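Local coordinates for protein tryptophan--tRNA ligase (Campylobacter jejuni subsp. jejuni, PDB 3TZL) that probably catalyses the ATP-dependent attachment of tryptophan to tRNA(Trp), working as a class I aminoacyl-tRNA synthetase, at residues B[135-139]-B[308-313]; B[64-68]-B[294-298]; B[198-202]-B[213-217]. All coordinates share one frame. Where two conformers were deposited one is given. Numbering follows the deposited sequence.

Contact 1: B[135-139]-B[308-313]; sequences ILLFD and IAQEKM
The apolar centre is Leu137 (tp rotamer). Its CD1 lies 3.7 Å from Ala309 CB and 4.0 Å from the SE atom of Met313, a selenomethionine. The backbones come closest here, with Leu137 CA 5.9 Å from Ala309 CA. Segment 308-313 is helical, as are residues 135 and 136 of helix 122-137; Phe138 and Asp139 are loop, with phi/psi of 52/40 at Asp139. Phe138 (chi1 m) sits beside Leu137, its CD1 3.8 Å from Ile308 CG2. Further out, Lys312 CB lies 3.6 Å from Leu137 O. The lysine chain bends (chi2 and chi3 p) and forms a salt bridge, Lys312 NZ to Asp139 OD2 at 2.8 Å. Lys312 NZ also donates to Ile170 O, and Asp139 OD1 is hydrogen-bonded to Thr172 OG1. The C-terminal part of helix 122-137 and its following loop pack on helix 291-320, with the ion pair at the polar edge. Ile135, out of reach of 308-313, touches the bound tryptophan. Leu91 of helix 87-96 packs on Leu137, while Leu7 of strand 5-10 packs on Phe138.

Contact 2: B[64-68]-B[294-298]; sequences AAAFL and LKEIL
Both segments are regular alpha-helix, with Leu68 N to Ala64 O at 3.0 Å and Leu298 N to Leu294 O at 2.9 Å. They lie on helices 53-70 and 291-320. The local axes cross steeply, at +76°, and approach to 11.3 Å. The nearest CA pair is Ala65 and Leu294, 7.1 Å apart. The wide spacing is filled by leucine and isoleucine side chains. Leu294 (tp) points across the gap. Its CD1 lies 3.6 Å from Leu68 CD1 and 4.0 Å from Ala64 CB. Leu68 (mt) reaches back from the other helix, and its CD1 also meets Ile297 CG2 at 3.7 Å. Leu298 (mt) meets the alanine too, with its CD1 4.0 Å from Ala64 CB. Ala64 thus faces two leucines one helical turn apart. Phe79 of strand 78-81 packs against both Leu68 and Leu298, and Leu287 and Leu288 of helix 278-289 lie on Ala65. The contact joins helix 291-320 to helix 53-70, the crossover helix between parallel strands 36-41 and 78-81 of the Rossmann-type catalytic fold. No hydrogen bond or salt bridge crosses between the segments. They are held by apolar packing alone, and the small alanines leave room for the larger side chains opposite.

Contact 3: B[198-202]-B[213-217]; sequences QNTID and QISSI
Gln213 starts the second segment, in the last turn of helix 207-215, and makes both hydrogen bonds of the contact. Its CA is 5.9 Å from Ile201 CA, the closest backbone approach. The side chain is extended (chi1 m, chi2 t) and points at segment 198-202, a loop that runs extended from Thr200 to Asp202. The amide meets Asp202 at two points. Asp202 N donates to Gln213 OE1 at 2.8 Å, and Gln213 NE2 donates to Asp202 OD2, also at 2.8 Å. Both bonds are nearly straight (166° and 169°), so the glutamine reads the backbone and the side chain of one residue together. Asp202 OD1 accepts from Thr200 OG1 at 3.0 Å, which fixes the carboxylate from its own loop. Ile214 follows, with its CG1 4.2 Å from Ile201 CD1. The helix ends in a tight turn at Ser216: Ser216 OG donates to Gln213 O at 2.6 Å, and Ser216 N bonds the same oxygen at 3.2 Å. Ile217 leaves in an extended conformation (-63/133). Its CD1 lies 4.3 Å from Ile201 CD1, so Ile201 has Ile214 and Ile217 as apolar neighbours.

The loop follows closely after the predicted KMSKS motif, one of the two signature motifs of class I synthetases. Asn199 hydrogen-bonds to Ser194 N and Lys192 O of that motif, and Thr200 lies about 5 Å from the bound ADP, side chain to ligand. Thr200 and Asp202 touch His17 of the predicted HIGH region. Ile238 of helix 234-239 packs on Ile201, and Leu269 of helix 262-276 packs on Ile214 and Ile217.

Contacts 1 and 2 share helix 291-320, the long last helix of the chain. Their centres are 22 Å apart. Contact 2 uses the early part of this helix against helix 53-70, and contact 1 uses a later part against the C-terminal part of helix 122-137. Along the chain they cross, and this one helix packs against two helices that are well apart in sequence. Contact 3 is nested inside the loops closed by both. Its centre is 27 Å from that of contact 2 and 42 Å from that of contact 1, across the chain's centre. Ile135 of contact 1 lines the tryptophan pocket, and the Thr200 side chain of contact 3 lies about 5 Å from the ADP.

Contact 1: B[135-139]-B[308-313]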
ATOM      1  N   ILE B 135       3.388   0.985 -13.273  1.00 26.33           N
ATOM      2  CA  ILE B 135       3.133   1.211 -14.685  1.00 31.63           C
ATOM      3  C   ILE B 135       2.259   2.449 -14.955  1.00 32.07           C
ATOM      4  O   ILE B 135       2.619   3.307 -15.768  1.00 31.94           O
ATOM      5  CB  ILE B 135       2.507  -0.045 -15.293  1.00 33.50           C
ATOM      6  CG1 ILE B 135       3.479  -1.227 -15.126  1.00 32.88           C
ATOM      7  CG2 ILE B 135       2.134   0.186 -16.748  1.00 33.92           C
ATOM      8  CD1 ILE B 135       2.844  -2.575 -15.304  1.00 31.51           C
ATOM      9  N   LEU B 136       1.137   2.552 -14.247  1.00 31.98           N
ATOM     10  CA  LEU B 136       0.125   3.580 -14.529  1.00 33.59           C
ATOM     11  C   LEU B 136       0.522   4.974 -14.075  1.00 31.45           C
ATOM     12  O   LEU B 136       0.133   5.961 -14.694  1.00 33.79           O
ATOM     13  CB  LEU B 136      -1.224   3.216 -13.889  1.00 31.00           C
ATOM     14  CG  LEU B 136      -1.849   1.895 -14.329  1.00 30.18           C
ATOM     15  CD1 LEU B 136      -3.211   1.642 -13.681  1.00 28.33           C
ATOM     16  CD2 LEU B 136      -1.956   1.842 -15.831  1.00 26.52           C
ATOM     17  N   LEU B 137       1.244   5.052 -12.965  1.00 28.46           N
ATOM     18  CA  LEU B 137       1.714   6.334 -12.423  1.00 30.23           C
ATOM     19  C   LEU B 137       2.446   7.171 -13.479  1.00 33.41           C
ATOM     20  O   LEU B 137       2.273   8.385 -13.535  1.00 36.19           O
ATOM     21  CB  LEU B 137       2.614   6.107 -11.196  1.00 31.79           C
ATOM     22  CG  LEU B 137       3.179   7.298 -10.398  1.00 31.67           C
ATOM     23  CD1 LEU B 137       2.088   8.250  -9.867  1.00 28.82           C
ATOM     24  CD2 LEU B 137       4.026   6.791  -9.252  1.00 28.37           C
ATOM     25  N   PHE B 138       3.201   6.513 -14.357  1.00 30.05           N
ATOM     26  CA  PHE B 138       4.043   7.205 -15.343  1.00 31.00           C
ATOM     27  C   PHE B 138       3.530   7.251 -16.778  1.00 35.21           C
ATOM     28  O   PHE B 138       4.278   7.599 -17.682  1.00 35.98           O
ATOM     29  CB  PHE B 138       5.454   6.622 -15.294  1.00 33.04           C
ATOM     30  CG  PHE B 138       6.055   6.701 -13.931  1.00 32.21           C
ATOM     31  CD1 PHE B 138       6.575   7.895 -13.463  1.00 36.49           C
ATOM     32  CD2 PHE B 138       6.042   5.614 -13.096  1.00 30.20           C
ATOM     33  CE1 PHE B 138       7.096   7.989 -12.199  1.00 37.25           C
ATOM     34  CE2 PHE B 138       6.551   5.705 -11.815  1.00 32.36           C
ATOM     35  CZ  PHE B 138       7.074   6.898 -11.363  1.00 31.92           C
ATOM     36  N   ASP B 139       2.250   6.937 -16.971  1.00 36.98           N
ATOM     37  CA  ASP B 139       1.651   6.873 -18.298  1.00 43.32           C
ATOM     38  C   ASP B 139       2.434   5.994 -19.282  1.00 40.26           C
ATOM     39  O   ASP B 139       2.561   6.334 -20.455  1.00 42.75           O
ATOM     40  CB  ASP B 139       1.428   8.271 -18.889  1.00 49.52           C
ATOM     41  CG  ASP B 139       0.220   8.970 -18.284  1.00 55.55           C
ATOM     42  OD1 ASP B 139      -0.925   8.630 -18.659  1.00 60.91           O
ATOM     43  OD2 ASP B 139       0.416   9.851 -17.425  1.00 51.09           O
ATOM     44  N   ILE B 308       6.804  13.755 -12.519  1.00 39.29           N
ATOM     45  CA  ILE B 308       5.773  13.132 -13.324  1.00 37.50           C
ATOM     46  C   ILE B 308       4.731  12.499 -12.419  1.00 35.35           C
ATOM     47  O   ILE B 308       3.526  12.652 -12.651  1.00 34.04           O
ATOM     48  CB  ILE B 308       6.388  12.104 -14.273  1.00 35.94           C
ATOM     49  CG1 ILE B 308       7.131  12.846 -15.386  1.00 36.80           C
ATOM     50  CG2 ILE B 308       5.315  11.208 -14.876  1.00 37.74           C
ATOM     51  CD1 ILE B 308       8.027  11.961 -16.216  1.00 40.06           C
ATOM     52  N   ALA B 309       5.194  11.811 -11.378  1.00 30.38           N
ATOM     53  CA  ALA B 309       4.290  11.202 -10.404  1.00 30.15           C
ATOM     54  C   ALA B 309       3.430  12.238  -9.700  1.00 28.24           C
ATOM     55  O   ALA B 309       2.248  11.995  -9.447  1.00 29.86           O
ATOM     56  CB  ALA B 309       5.056  10.375  -9.372  1.00 24.93           C
ATOM     57  N   GLN B 310       4.010  13.391  -9.394  1.00 27.90           N
ATOM     58  CA  GLN B 310       3.264  14.438  -8.694  1.00 35.05           C
ATOM     59  C   GLN B 310       2.178  14.996  -9.579  1.00 33.49           C
ATOM     60  O   GLN B 310       1.091  15.293  -9.105  1.00 35.47           O
ATOM     61  CB  GLN B 310       4.174  15.581  -8.234  1.00 34.59           C
ATOM     62  CG  GLN B 310       4.993  15.259  -7.001  1.00 44.61           C
ATOM     63  CD  GLN B 310       6.007  16.351  -6.682  1.00 54.30           C
ATOM     64  OE1 GLN B 310       6.236  17.260  -7.488  1.00 56.85           O
ATOM     65  NE2 GLN B 310       6.618  16.267  -5.504  1.00 55.44           N
ATOM     66  N   GLU B 311       2.484  15.165 -10.857  1.00 30.16           N
ATOM     67  CA  GLU B 311       1.486  15.653 -11.796  1.00 33.77           C
ATOM     68  C   GLU B 311       0.308  14.664 -11.910  1.00 33.98           C
ATOM     69  O   GLU B 311      -0.850  15.071 -11.944  1.00 33.78           O
ATOM     70  CB  GLU B 311       2.130  15.917 -13.155  1.00 37.42           C
ATOM     71  CG  GLU B 311       3.088  17.107 -13.143  1.00 45.96           C
ATOM     72  CD  GLU B 311       3.883  17.265 -14.435  1.00 58.10           C
ATOM     73  OE1 GLU B 311       4.282  16.244 -15.051  1.00 65.39           O
ATOM     74  OE2 GLU B 311       4.122  18.422 -14.831  1.00 61.93           O
ATOM     75  N   LYS B 312       0.602  13.366 -11.939  1.00 34.37           N
ATOM     76  CA  LYS B 312      -0.463  12.371 -12.034  1.00 34.86           C
ATOM     77  C   LYS B 312      -1.286  12.395 -10.756  1.00 32.64           C
ATOM     78  O   LYS B 312      -2.516  12.417 -10.804  1.00 34.13           O
ATOM     79  CB  LYS B 312       0.090  10.963 -12.291  1.00 34.92           C
ATOM     80  CG  LYS B 312      -0.980   9.862 -12.295  1.00 34.10           C
ATOM     81  CD  LYS B 312      -1.942  10.075 -13.469  1.00 38.44           C
ATOM     82  CE  LYS B 312      -1.261   9.733 -14.796  1.00 36.05           C
ATOM     83  NZ  LYS B 312      -2.016  10.182 -16.015  1.00 40.83           N
HETATM   84  N   MSE B 313      -0.607  12.418  -9.614  1.00 30.20           N
HETATM   85  CA  MSE B 313      -1.317  12.446  -8.331  1.00 35.93           C
HETATM   86  C   MSE B 313      -2.210  13.672  -8.129  1.00 32.45           C
HETATM   87  O   MSE B 313      -3.236  13.567  -7.480  1.00 35.47           O
HETATM   88  CB  MSE B 313      -0.371  12.265  -7.140  1.00 29.14           C
HETATM   89  CG  MSE B 313       0.307  10.858  -7.088  1.00 33.81           C
HETATM   90 SE   MSE B 313      -0.894   9.303  -7.384  0.77 41.15          SE
HETATM   91  CE  MSE B 313      -1.891   9.288  -5.707  1.00 33.50           C
TER

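Contact 2: B[64-68]-B[294-298]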
ATOM      1  N   ALA B  64      21.772  -0.847  -8.565  1.00 35.83           N
ATOM      2  CA  ALA B  64      21.856   0.471  -9.170  1.00 32.51           C
ATOM      3  C   ALA B  64      23.259   0.648  -9.750  1.00 35.20           C
ATOM      4  O   ALA B  64      23.402   1.035 -10.907  1.00 37.95           O
ATOM      5  CB  ALA B  64      21.542   1.557  -8.144  1.00 27.44           C
ATOM      6  N   ALA B  65      24.282   0.337  -8.953  1.00 37.95           N
ATOM      7  CA  ALA B  65      25.682   0.434  -9.400  1.00 37.26           C
ATOM      8  C   ALA B  65      25.933  -0.423 -10.635  1.00 36.93           C
ATOM      9  O   ALA B  65      26.602   0.013 -11.574  1.00 37.00           O
ATOM     10  CB  ALA B  65      26.640   0.038  -8.285  1.00 33.86           C
ATOM     11  N   ALA B  66      25.379  -1.629 -10.650  1.00 32.47           N
ATOM     12  CA  ALA B  66      25.567  -2.515 -11.797  1.00 34.53           C
ATOM     13  C   ALA B  66      24.953  -1.951 -13.083  1.00 36.03           C
ATOM     14  O   ALA B  66      25.569  -1.990 -14.151  1.00 32.65           O
ATOM     15  CB  ALA B  66      24.997  -3.891 -11.507  1.00 32.85           C
ATOM     16  N   PHE B  67      23.732  -1.433 -13.003  1.00 34.97           N
ATOM     17  CA  PHE B  67      23.092  -1.000 -14.242  1.00 36.36           C
ATOM     18  C   PHE B  67      23.723   0.285 -14.773  1.00 38.46           C
ATOM     19  O   PHE B  67      23.905   0.461 -15.980  1.00 37.33           O
ATOM     20  CB  PHE B  67      21.572  -0.907 -14.088  1.00 35.54           C
ATOM     21  CG  PHE B  67      20.894  -2.257 -13.977  1.00 37.55           C
ATOM     22  CD1 PHE B  67      20.739  -3.064 -15.087  1.00 40.68           C
ATOM     23  CD2 PHE B  67      20.410  -2.709 -12.763  1.00 39.12           C
ATOM     24  CE1 PHE B  67      20.116  -4.312 -14.986  1.00 39.67           C
ATOM     25  CE2 PHE B  67      19.804  -3.950 -12.644  1.00 38.12           C
ATOM     26  CZ  PHE B  67      19.651  -4.751 -13.761  1.00 39.38           C
ATOM     27  N   LEU B  68      24.074   1.181 -13.864  1.00 38.66           N
ATOM     28  CA  LEU B  68      24.808   2.370 -14.252  1.00 37.52           C
ATOM     29  C   LEU B  68      26.133   1.980 -14.894  1.00 37.11           C
ATOM     30  O   LEU B  68      26.482   2.484 -15.968  1.00 37.50           O
ATOM     31  CB  LEU B  68      25.026   3.271 -13.039  1.00 39.28           C
ATOM     32  CG  LEU B  68      23.739   3.940 -12.574  1.00 41.09           C
ATOM     33  CD1 LEU B  68      23.966   4.654 -11.265  1.00 44.19           C
ATOM     34  CD2 LEU B  68      23.251   4.910 -13.626  1.00 42.54           C
ATOM     35  N   LEU B 294      26.678   7.599  -5.920  1.00 41.23           N
ATOM     36  CA  LEU B 294      25.531   6.812  -6.353  1.00 38.90           C
ATOM     37  C   LEU B 294      24.248   7.505  -5.896  1.00 39.94           C
ATOM     38  O   LEU B 294      23.295   7.608  -6.652  1.00 42.69           O
ATOM     39  CB  LEU B 294      25.622   5.380  -5.824  1.00 37.81           C
ATOM     40  CG  LEU B 294      24.525   4.397  -6.232  1.00 40.33           C
ATOM     41  CD1 LEU B 294      24.456   4.231  -7.753  1.00 38.16           C
ATOM     42  CD2 LEU B 294      24.735   3.038  -5.551  1.00 40.84           C
ATOM     43  N   LYS B 295      24.251   8.010  -4.668  1.00 45.10           N
ATOM     44  CA  LYS B 295      23.109   8.743  -4.127  1.00 49.75           C
ATOM     45  C   LYS B 295      22.741   9.970  -4.981  1.00 47.03           C
ATOM     46  O   LYS B 295      21.563  10.198  -5.259  1.00 47.66           O
ATOM     47  CB  LYS B 295      23.399   9.156  -2.684  1.00 57.18           C
ATOM     48  CG  LYS B 295      22.221   9.735  -1.935  1.00 65.16           C
ATOM     49  CD  LYS B 295      22.557   9.912  -0.461  1.00 72.93           C
ATOM     50  CE  LYS B 295      22.990  11.338  -0.164  1.00 80.20           C
ATOM     51  NZ  LYS B 295      21.835  12.287  -0.256  1.00 81.22           N
ATOM     52  N   GLU B 296      23.750  10.738  -5.385  0.53 43.15           N
ATOM     53  CA  GLU B 296      23.545  11.909  -6.239  0.53 43.26           C
ATOM     54  C   GLU B 296      22.842  11.526  -7.548  0.53 41.28           C
ATOM     55  O   GLU B 296      21.941  12.231  -8.013  0.53 39.47           O
ATOM     56  CB  GLU B 296      24.884  12.632  -6.524  0.53 47.60           C
ATOM     57  CG  GLU B 296      25.470  13.419  -5.326  0.53 50.12           C
ATOM     58  CD  GLU B 296      26.805  14.141  -5.620  0.53 53.78           C
ATOM     59  OE1 GLU B 296      27.495  13.806  -6.612  0.53 51.71           O
ATOM     60  OE2 GLU B 296      27.171  15.051  -4.840  0.53 55.53           O
ATOM     61  N   ILE B 297      23.246  10.395  -8.124  1.00 38.71           N
ATOM     62  CA  ILE B 297      22.676   9.916  -9.362  1.00 34.00           C
ATOM     63  C   ILE B 297      21.243   9.399  -9.167  1.00 36.55           C
ATOM     64  O   ILE B 297      20.351   9.728  -9.946  1.00 31.64           O
ATOM     65  CB  ILE B 297      23.565   8.814  -9.962  1.00 36.68           C
ATOM     66  CG1 ILE B 297      24.917   9.409 -10.390  1.00 39.74           C
ATOM     67  CG2 ILE B 297      22.856   8.145 -11.125  1.00 33.01           C
ATOM     68  CD1 ILE B 297      25.981   8.349 -10.669  1.00 42.32           C
ATOM     69  N   LEU B 298      21.028   8.598  -8.128  1.00 33.37           N
ATOM     70  CA  LEU B 298      19.689   8.125  -7.806  1.00 37.52           C
ATOM     71  C   LEU B 298      18.760   9.283  -7.425  1.00 34.83           C
ATOM     72  O   LEU B 298      17.581   9.256  -7.752  1.00 31.31           O
ATOM     73  CB  LEU B 298      19.737   7.083  -6.685  1.00 35.04           C
ATOM     74  CG  LEU B 298      20.363   5.770  -7.160  1.00 38.50           C
ATOM     75  CD1 LEU B 298      20.502   4.757  -6.018  1.00 39.75           C
ATOM     76  CD2 LEU B 298      19.538   5.209  -8.312  1.00 34.73           C
TER

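Contact 3: B[198-202]-B[213-217]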
ATOM      1  N   GLN B 198      24.271 -23.218 -11.975  1.00 65.25           N
ATOM      2  CA  GLN B 198      25.627 -22.914 -11.513  1.00 62.29           C
ATOM      3  C   GLN B 198      26.634 -23.067 -12.652  1.00 58.56           C
ATOM      4  O   GLN B 198      27.733 -23.613 -12.479  1.00 52.73           O
ATOM      5  CB  GLN B 198      26.010 -23.794 -10.318  1.00 69.91           C
ATOM      6  CG  GLN B 198      25.016 -23.741  -9.159  1.00 75.05           C
ATOM      7  CD  GLN B 198      25.295 -24.803  -8.110  1.00 81.82           C
ATOM      8  OE1 GLN B 198      25.075 -25.993  -8.340  1.00 86.97           O
ATOM      9  NE2 GLN B 198      25.792 -24.378  -6.955  1.00 81.52           N
ATOM     10  N   ASN B 199      26.245 -22.585 -13.825  1.00 54.57           N
ATOM     11  CA  ASN B 199      27.091 -22.681 -14.996  1.00 52.00           C
ATOM     12  C   ASN B 199      27.442 -21.293 -15.536  1.00 51.34           C
ATOM     13  O   ASN B 199      27.669 -21.127 -16.736  1.00 49.53           O
ATOM     14  CB  ASN B 199      26.397 -23.525 -16.073  1.00 51.26           C
ATOM     15  CG  ASN B 199      25.127 -22.878 -16.601  1.00 52.19           C
ATOM     16  OD1 ASN B 199      24.690 -21.825 -16.121  1.00 51.16           O
ATOM     17  ND2 ASN B 199      24.530 -23.504 -17.609  1.00 52.22           N
ATOM     18  N   THR B 200      27.468 -20.300 -14.647  1.00 47.49           N
ATOM     19  CA  THR B 200      27.539 -18.908 -15.078  1.00 46.55           C
ATOM     20  C   THR B 200      28.963 -18.372 -15.227  1.00 43.83           C
ATOM     21  O   THR B 200      29.913 -18.935 -14.718  1.00 43.09           O
ATOM     22  CB  THR B 200      26.733 -17.970 -14.130  1.00 49.00           C
ATOM     23  OG1 THR B 200      27.365 -17.906 -12.847  1.00 47.06           O
ATOM     24  CG2 THR B 200      25.318 -18.481 -13.949  1.00 52.49           C
ATOM     25  N   ILE B 201      29.085 -17.272 -15.954  1.00 45.74           N
ATOM     26  CA  ILE B 201      30.286 -16.453 -15.930  1.00 40.62           C
ATOM     27  C   ILE B 201      29.847 -15.062 -15.491  1.00 38.23           C
ATOM     28  O   ILE B 201      29.086 -14.389 -16.193  1.00 36.11           O
ATOM     29  CB  ILE B 201      30.966 -16.406 -17.291  1.00 37.90           C
ATOM     30  CG1 ILE B 201      31.614 -17.753 -17.593  1.00 33.95           C
ATOM     31  CG2 ILE B 201      32.032 -15.315 -17.326  1.00 37.02           C
ATOM     32  CD1 ILE B 201      32.098 -17.874 -19.013  1.00 34.90           C
ATOM     33  N   ASP B 202      30.303 -14.661 -14.307  1.00 40.57           N
ATOM     34  CA  ASP B 202      29.843 -13.431 -13.668  1.00 43.50           C
ATOM     35  C   ASP B 202      30.619 -12.200 -14.139  1.00 47.48           C
ATOM     36  O   ASP B 202      31.778 -12.291 -14.560  1.00 49.66           O
ATOM     37  CB  ASP B 202      29.901 -13.563 -12.138  1.00 42.13           C
ATOM     38  CG  ASP B 202      29.076 -14.738 -11.620  1.00 47.28           C
ATOM     39  OD1 ASP B 202      28.060 -15.088 -12.249  1.00 45.16           O
ATOM     40  OD2 ASP B 202      29.452 -15.323 -10.585  1.00 52.79           O
ATOM     41  N   GLN B 213      35.581 -19.879 -12.919  1.00 50.36           N
ATOM     42  CA  GLN B 213      34.401 -20.141 -13.734  1.00 47.98           C
ATOM     43  C   GLN B 213      34.788 -20.533 -15.148  1.00 47.32           C
ATOM     44  O   GLN B 213      34.241 -21.479 -15.709  1.00 45.66           O
ATOM     45  CB  GLN B 213      33.484 -18.925 -13.739  1.00 44.73           C
ATOM     46  CG  GLN B 213      32.867 -18.700 -12.370  1.00 45.78           C
ATOM     47  CD  GLN B 213      31.970 -17.486 -12.291  1.00 47.56           C
ATOM     48  OE1 GLN B 213      32.008 -16.591 -13.147  1.00 43.09           O
ATOM     49  NE2 GLN B 213      31.152 -17.444 -11.247  1.00 47.76           N
ATOM     50  N   ILE B 214      35.743 -19.808 -15.717  1.00 46.90           N
ATOM     51  CA  ILE B 214      36.177 -20.082 -17.078  1.00 43.71           C
ATOM     52  C   ILE B 214      36.874 -21.433 -17.155  1.00 49.96           C
ATOM     53  O   ILE B 214      36.708 -22.169 -18.120  1.00 51.03           O
ATOM     54  CB  ILE B 214      37.066 -18.950 -17.609  1.00 38.15           C
ATOM     55  CG1 ILE B 214      36.197 -17.739 -17.984  1.00 34.59           C
ATOM     56  CG2 ILE B 214      37.831 -19.392 -18.815  1.00 38.44           C
ATOM     57  CD1 ILE B 214      36.997 -16.532 -18.342  1.00 38.75           C
ATOM     58  N   SER B 215      37.634 -21.770 -16.118  1.00 55.72           N
ATOM     59  CA  SER B 215      38.348 -23.045 -16.078  1.00 59.39           C
ATOM     60  C   SER B 215      37.386 -24.219 -16.154  1.00 57.50           C
ATOM     61  O   SER B 215      37.724 -25.275 -16.678  1.00 61.47           O
ATOM     62  CB  SER B 215      39.177 -23.152 -14.801  1.00 66.04           C
ATOM     63  OG  SER B 215      40.555 -23.256 -15.099  1.00 74.04           O
ATOM     64  N   SER B 216      36.180 -24.013 -15.636  1.00 52.13           N
ATOM     65  CA  SER B 216      35.178 -25.064 -15.544  1.00 48.44           C
ATOM     66  C   SER B 216      34.473 -25.318 -16.857  1.00 50.65           C
ATOM     67  O   SER B 216      33.643 -26.219 -16.941  1.00 56.20           O
ATOM     68  CB  SER B 216      34.130 -24.710 -14.484  1.00 52.00           C
ATOM     69  OG  SER B 216      33.222 -23.722 -14.963  1.00 50.28           O
ATOM     70  N   ILE B 217      34.781 -24.523 -17.879  1.00 50.46           N
ATOM     71  CA  ILE B 217      34.105 -24.673 -19.166  1.00 51.94           C
ATOM     72  C   ILE B 217      34.399 -26.047 -19.769  1.00 54.65           C
ATOM     73  O   ILE B 217      35.550 -26.494 -19.794  1.00 55.71           O
ATOM     74  CB  ILE B 217      34.505 -23.570 -20.158  1.00 47.93           C
ATOM     75  CG1 ILE B 217      34.011 -22.201 -19.670  1.00 45.71           C
ATOM     76  CG2 ILE B 217      33.949 -23.872 -21.547  1.00 45.00           C
ATOM     77  CD1 ILE B 217      34.723 -21.020 -20.366  1.00 43.73           C
TER